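PDB 3MYR: nickel-dependent hydrogenase large subunit from Allochromatium vinosum, which forms with its small subunit a membrane-bound [NiFe] hydrogenase that oxidises hydrogen at a nickel-iron centre, probably recycling hydrogen released by nitrogenase. Local coordinates for residues Asn169-His174 / Glu544-Ile549; Ala263-Tyr268 / Ser414-Pro419. All blocks are in the same frame, centred on the assembly; numbering follows the deposited sequence.

Contact 1: Asn169-His174 / Glu544-Ile549; sequences NGYWGH and EILRTI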
loop_
_atom_site.group_PDB
_atom_site.type_symbol
_atom_site.label_atom_id
_atom_site.label_comp_id
_atom_site.label_asym_id
_atom_site.label_seq_id
_atom_site.Cartn_x
_atom_site.Cartn_y
_atom_site.Cartn_z
ATOM N N ASN B 169 12.244 -16.465 15.968
ATOM C CA ASN B 169 13.481 -16.521 15.151
ATOM C C ASN B 169 14.025 -15.143 14.748
ATOM O O ASN B 169 14.676 -15.035 13.694
ATOM C CB ASN B 169 13.273 -17.342 13.830
ATOM C CG ASN B 169 12.674 -18.753 14.081
ATOM O OD1 ASN B 169 12.084 -19.407 13.181
ATOM N ND2 ASN B 169 12.816 -19.210 15.281
ATOM N N GLY B 170 13.695 -14.088 15.501
ATOM C CA GLY B 170 14.084 -12.730 15.143
ATOM C C GLY B 170 15.573 -12.580 15.468
ATOM O O GLY B 170 16.224 -13.501 16.018
ATOM N N TYR B 171 16.131 -11.432 15.115
ATOM C CA TYR B 171 17.551 -11.264 15.114
ATOM C C TYR B 171 17.992 -10.615 16.413
ATOM O O TYR B 171 19.067 -10.049 16.494
ATOM C CB TYR B 171 18.002 -10.473 13.847
ATOM C CG TYR B 171 17.534 -11.100 12.523
ATOM C CD1 TYR B 171 17.387 -12.484 12.394
ATOM C CD2 TYR B 171 17.166 -10.302 11.438
ATOM C CE1 TYR B 171 16.874 -13.053 11.193
ATOM C CE2 TYR B 171 16.638 -10.855 10.250
ATOM C CZ TYR B 171 16.490 -12.213 10.132
ATOM O OH TYR B 171 16.015 -12.760 8.960
ATOM N N TRP B 172 17.147 -10.676 17.430
ATOM C CA TRP B 172 17.387 -9.991 18.706
ATOM C C TRP B 172 18.834 -10.272 19.211
ATOM O O TRP B 172 19.316 -11.417 19.175
ATOM C CB TRP B 172 16.358 -10.466 19.748
ATOM C CG TRP B 172 14.969 -10.587 19.139
ATOM C CD1 TRP B 172 14.187 -11.722 19.108
ATOM C CD2 TRP B 172 14.232 -9.570 18.434
ATOM N NE1 TRP B 172 13.026 -11.464 18.428
ATOM C CE2 TRP B 172 13.026 -10.172 17.982
ATOM C CE3 TRP B 172 14.490 -8.229 18.104
ATOM C CZ2 TRP B 172 12.041 -9.462 17.246
ATOM C CZ3 TRP B 172 13.536 -7.515 17.330
ATOM C CH2 TRP B 172 12.311 -8.130 16.934
ATOM N N GLY B 173 19.507 -9.247 19.725
ATOM C CA GLY B 173 20.874 -9.454 20.303
ATOM C C GLY B 173 21.951 -9.384 19.214
ATOM O O GLY B 173 23.154 -9.423 19.521
ATOM N N HIS B 174 21.554 -9.206 17.950
ATOM C CA HIS B 174 22.555 -9.009 16.873
ATOM C C HIS B 174 23.355 -7.713 17.202
ATOM O O HIS B 174 22.769 -6.732 17.746
ATOM C CB HIS B 174 21.820 -8.834 15.536
ATOM C CG HIS B 174 22.720 -8.855 14.329
ATOM N ND1 HIS B 174 23.517 -7.785 13.972
ATOM C CD2 HIS B 174 22.842 -9.764 13.327
ATOM C CE1 HIS B 174 24.169 -8.072 12.861
ATOM N NE2 HIS B 174 23.729 -9.239 12.418
ATOM N N GLU B 544 21.503 -6.165 7.906
ATOM C CA GLU B 544 22.023 -5.003 7.207
ATOM C C GLU B 544 21.356 -4.849 5.861
ATOM O O GLU B 544 21.188 -3.751 5.373
ATOM C CB GLU B 544 23.536 -5.104 6.994
ATOM C CG GLU B 544 24.392 -5.245 8.316
ATOM C CD GLU B 544 24.634 -6.698 8.764
ATOM O OE1 GLU B 544 25.624 -6.946 9.491
ATOM O OE2 GLU B 544 23.846 -7.616 8.433
ATOM N N ILE B 545 21.000 -5.956 5.230
ATOM C CA ILE B 545 20.263 -5.891 3.975
ATOM C C ILE B 545 18.872 -5.273 4.235
ATOM O O ILE B 545 18.447 -4.343 3.528
ATOM C CB ILE B 545 20.171 -7.293 3.341
ATOM C CG1 ILE B 545 21.507 -7.624 2.672
ATOM C CG2 ILE B 545 19.009 -7.347 2.292
ATOM C CD1 ILE B 545 21.568 -9.117 2.082
ATOM N N LEU B 546 18.204 -5.760 5.283
ATOM C CA LEU B 546 16.863 -5.340 5.586
ATOM C C LEU B 546 16.851 -3.844 5.881
ATOM O O LEU B 546 15.958 -3.159 5.463
ATOM C CB LEU B 546 16.306 -6.131 6.786
ATOM C CG LEU B 546 16.176 -7.661 6.588
ATOM C CD1 LEU B 546 15.547 -8.285 7.847
ATOM C CD2 LEU B 546 15.359 -8.012 5.383
ATOM N N ARG B 547 17.809 -3.352 6.661
ATOM C CA ARG B 547 17.760 -1.924 7.009
ATOM C C ARG B 547 17.698 -1.054 5.766
ATOM O O ARG B 547 16.926 -0.127 5.725
ATOM C CB ARG B 547 19.016 -1.528 7.825
ATOM C CG ARG B 547 18.898 -1.888 9.234
ATOM C CD ARG B 547 20.208 -1.665 10.010
ATOM N NE ARG B 547 19.977 -2.040 11.379
ATOM C CZ ARG B 547 20.785 -1.809 12.403
ATOM N NH1 ARG B 547 21.986 -1.271 12.229
ATOM N NH2 ARG B 547 20.395 -2.183 13.603
ATOM N N THR B 548 18.522 -1.366 4.762
ATOM C CA THR B 548 18.622 -0.572 3.549
ATOM C C THR B 548 17.454 -0.840 2.611
ATOM O O THR B 548 16.773 0.121 2.146
ATOM C CB THR B 548 19.971 -0.786 2.858
ATOM O OG1 THR B 548 20.988 -0.136 3.625
ATOM C CG2 THR B 548 20.019 -0.167 1.417
ATOM N N ILE B 549 17.108 -2.111 2.447
ATOM C CA ILE B 549 15.952 -2.411 1.561
ATOM C C ILE B 549 14.676 -1.737 2.158
ATOM O O ILE B 549 13.950 -1.073 1.455
ATOM C CB ILE B 549 15.791 -3.949 1.304
ATOM C CG1 ILE B 549 16.916 -4.516 0.392
ATOM C CG2 ILE B 549 14.427 -4.311 0.700
ATOM C CD1 ILE B 549 17.153 -3.798 -0.910
HETATM O O HOH W 1 24.313 -9.897 9.671
#
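Tyr171 and His174, the first and last residues of a type II beta turn, reach across to Leu546 and Glu544 on helix 543-551 of the [NiFe] hydrogenase large subunit. The turn is closed by His174 N bonding to Tyr171 O at 3.0 Å, and Gly173 takes its positive phi. The CA-CB bonds of both residues point toward the helix. From CB the Tyr171 side chain runs with CG anti to its own carbonyl carbon (chi1 -55°). One ring edge then meets the helix: CE2 lies 3.7 Å from Leu546 CD1, and that methyl sits near the ring plane, not over a face. At the tip, OH hydrogen-bonds Ser49 N of the small subunit, whose Ala48 also packs on the tyrosine. Leu546 in turn touches Ser49 of that chain, so this half of the contact backs directly onto the heterodimer interface. The other half is polar, its hydrogen bonding passing through a water. Glu544 bends at chi2 (90°), which brings its carboxylate to the edge of the imidazole, the two planes 86° apart and His174 CE1 3.8 Å from Glu544 OE1. OE1 is already used by Val537 N, while ND1 of His174 faces Ala176 N and is hydrogen-bonded to it. The remaining imidazole nitrogen is linked to the acid through a water lying in the ring plane, 2.9 Å from His174 NE2 and hydrogen-bonded to Glu544 OE2 at 2.6 Å.

Contact 2: Ala263-Tyr268 / Ser414-Pro419; sequences AIAGFY and SRLDLP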
loop_
_atom_site.group_PDB
_atom_site.type_symbol
_atom_site.label_atom_id
_atom_site.label_comp_id
_atom_site.label_asym_id
_atom_site.label_seq_id
_atom_site.Cartn_x
_atom_site.Cartn_y
_atom_site.Cartn_z
ATOM N N ALA B 263 15.934 10.815 17.460
ATOM C CA ALA B 263 16.610 10.191 18.601
ATOM C C ALA B 263 17.267 8.860 18.155
ATOM O O ALA B 263 18.410 8.604 18.512
ATOM C CB ALA B 263 15.647 9.917 19.756
ATOM N N ILE B 264 16.552 8.040 17.385
ATOM C CA ILE B 264 17.108 6.732 16.907
ATOM C C ILE B 264 18.278 6.918 15.928
ATOM O O ILE B 264 19.338 6.288 16.094
ATOM C CB ILE B 264 16.011 5.819 16.328
ATOM C CG1 ILE B 264 15.176 5.279 17.495
ATOM C CG2 ILE B 264 16.589 4.595 15.550
ATOM C CD1 ILE B 264 13.834 4.669 17.070
ATOM N N ALA B 265 18.155 7.898 15.016
ATOM C CA ALA B 265 19.227 8.203 14.071
ATOM C C ALA B 265 20.591 8.472 14.743
ATOM O O ALA B 265 21.650 8.170 14.167
ATOM C CB ALA B 265 18.820 9.436 13.221
ATOM N N GLY B 266 20.584 9.127 15.912
ATOM C CA GLY B 266 21.798 9.515 16.608
ATOM C C GLY B 266 22.683 8.300 16.907
ATOM O O GLY B 266 23.902 8.452 17.070
ATOM N N PHE B 267 22.097 7.091 16.994
ATOM C CA PHE B 267 22.871 5.862 17.287
ATOM C C PHE B 267 23.317 5.128 16.009
ATOM O O PHE B 267 23.996 4.126 16.086
ATOM C CB PHE B 267 22.041 4.904 18.183
ATOM C CG PHE B 267 21.898 5.400 19.639
ATOM C CD1 PHE B 267 20.884 6.278 19.992
ATOM C CD2 PHE B 267 22.802 4.981 20.633
ATOM C CE1 PHE B 267 20.758 6.731 21.327
ATOM C CE2 PHE B 267 22.689 5.457 21.980
ATOM C CZ PHE B 267 21.680 6.323 22.295
ATOM N N TYR B 268 22.939 5.636 14.842
ATOM C CA TYR B 268 23.168 4.919 13.585
ATOM C C TYR B 268 23.733 5.833 12.454
ATOM O O TYR B 268 23.415 5.666 11.278
ATOM C CB TYR B 268 21.830 4.307 13.134
ATOM C CG TYR B 268 21.389 3.145 14.026
ATOM C CD1 TYR B 268 20.295 3.282 14.866
ATOM C CD2 TYR B 268 22.116 1.936 14.057
ATOM C CE1 TYR B 268 19.898 2.233 15.675
ATOM C CE2 TYR B 268 21.735 0.882 14.877
ATOM C CZ TYR B 268 20.608 1.025 15.661
ATOM O OH TYR B 268 20.125 -0.025 16.441
ATOM N N SER B 414 22.372 19.281 11.352
ATOM C CA SER B 414 23.078 19.903 12.425
ATOM C C SER B 414 22.939 19.145 13.800
ATOM O O SER B 414 23.933 18.972 14.515
ATOM C CB SER B 414 22.747 21.401 12.459
ATOM O OG SER B 414 22.745 21.896 13.781
ATOM N N ARG B 415 21.738 18.682 14.144
ATOM C CA ARG B 415 21.549 17.912 15.354
ATOM C C ARG B 415 22.411 16.656 15.332
ATOM O O ARG B 415 22.862 16.235 16.353
ATOM C CB ARG B 415 20.111 17.407 15.484
ATOM C CG ARG B 415 19.078 18.472 15.624
ATOM C CD ARG B 415 17.750 17.784 16.005
ATOM N NE ARG B 415 17.902 17.110 17.301
ATOM C CZ ARG B 415 17.035 17.237 18.306
ATOM N NH1 ARG B 415 15.935 17.967 18.135
ATOM N NH2 ARG B 415 17.259 16.616 19.465
ATOM N N LEU B 416 22.507 15.990 14.183
ATOM C CA LEU B 416 23.222 14.721 14.053
ATOM C C LEU B 416 24.697 14.946 13.867
ATOM O O LEU B 416 25.472 13.988 13.856
ATOM C CB LEU B 416 22.666 13.928 12.868
ATOM C CG LEU B 416 21.208 13.544 13.195
ATOM C CD1 LEU B 416 20.536 12.951 12.002
ATOM C CD2 LEU B 416 21.153 12.528 14.422
ATOM N N ASP B 417 25.057 16.215 13.649
ATOM C CA ASP B 417 26.405 16.620 13.255
ATOM C C ASP B 417 26.837 15.912 11.971
ATOM O O ASP B 417 27.857 15.269 11.940
ATOM C CB ASP B 417 27.403 16.363 14.422
ATOM C CG ASP B 417 28.812 16.941 14.137
ATOM O OD1 ASP B 417 28.904 17.989 13.423
ATOM O OD2 ASP B 417 29.836 16.304 14.532
ATOM N N LEU B 418 26.039 15.975 10.907
ATOM C CA LEU B 418 26.394 15.262 9.685
ATOM C C LEU B 418 26.482 16.271 8.543
ATOM O O LEU B 418 25.796 17.284 8.560
ATOM C CB LEU B 418 25.311 14.224 9.354
ATOM C CG LEU B 418 25.212 13.005 10.279
ATOM C CD1 LEU B 418 23.937 12.263 9.951
ATOM C CD2 LEU B 418 26.474 12.075 10.158
ATOM N N PRO B 419 27.252 15.955 7.513
ATOM C CA PRO B 419 27.337 16.847 6.363
ATOM C C PRO B 419 26.190 16.540 5.352
ATOM O O PRO B 419 25.504 15.502 5.455
ATOM C CB PRO B 419 28.711 16.488 5.790
ATOM C CG PRO B 419 28.792 14.961 6.037
ATOM C CD PRO B 419 28.050 14.718 7.324
#
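Ala265 O accepts Tyr268 N at 2.9 Å, closing a type I beta turn near the C-terminal end of helix 236-265, and the methyl of the same Ala265 faces Leu416 at the end of helix 403-416. Two helix ends of the large subunit thus meet through one leucine. The second helix stops in a Schellman motif: Asp417 has a positive phi (57°), and two bonds run back into the last turn. Leu416, just ahead of it, holds CG anti to its carbonyl carbon (chi1 -66°), and its CA-CB bond already points at the neighbouring helix end. The branched tip straddles the alanine methyl, with CD1 and CD2 each 4.1 Å from Ala265 CB. CD2 reaches further and rests against the main chain of Gly266, where it is 3.8 Å from N and equally close to CA. The contact is small and apolar, with no hydrogen bond from one segment to the other. Leu427 of helix 426-456 packs on Ala265 and on Leu418, beyond the Schellman turn, and so borders both segments. A polar tie nearby comes from the residue that follows the type I turn, as Lys269 NZ hydrogen-bonds the carbonyl oxygen of Leu416.

Along the chain the order is 169-174, 263-268, 414-419, 544-549, so contact 2 falls wholly within the span between the two segments of contact 1. Their centres are 20 Å apart, and both lie away from the metal sites. Arg547, on the helix of contact 1, joins them: its NH1 packs 3.4 Å from Tyr268 CE2 of contact 2. The same arginine bonds Asp115 O and Ala176 O, and Tyr268 OH bonds Trp116 O and Arg178 N. Arg547 and Tyr268 thus bond nearby residues in the same two places, Asp115/Trp116 and Ala176/Arg178. Contact 1 borders the small subunit, whereas contact 2 joins helix ends within the large one.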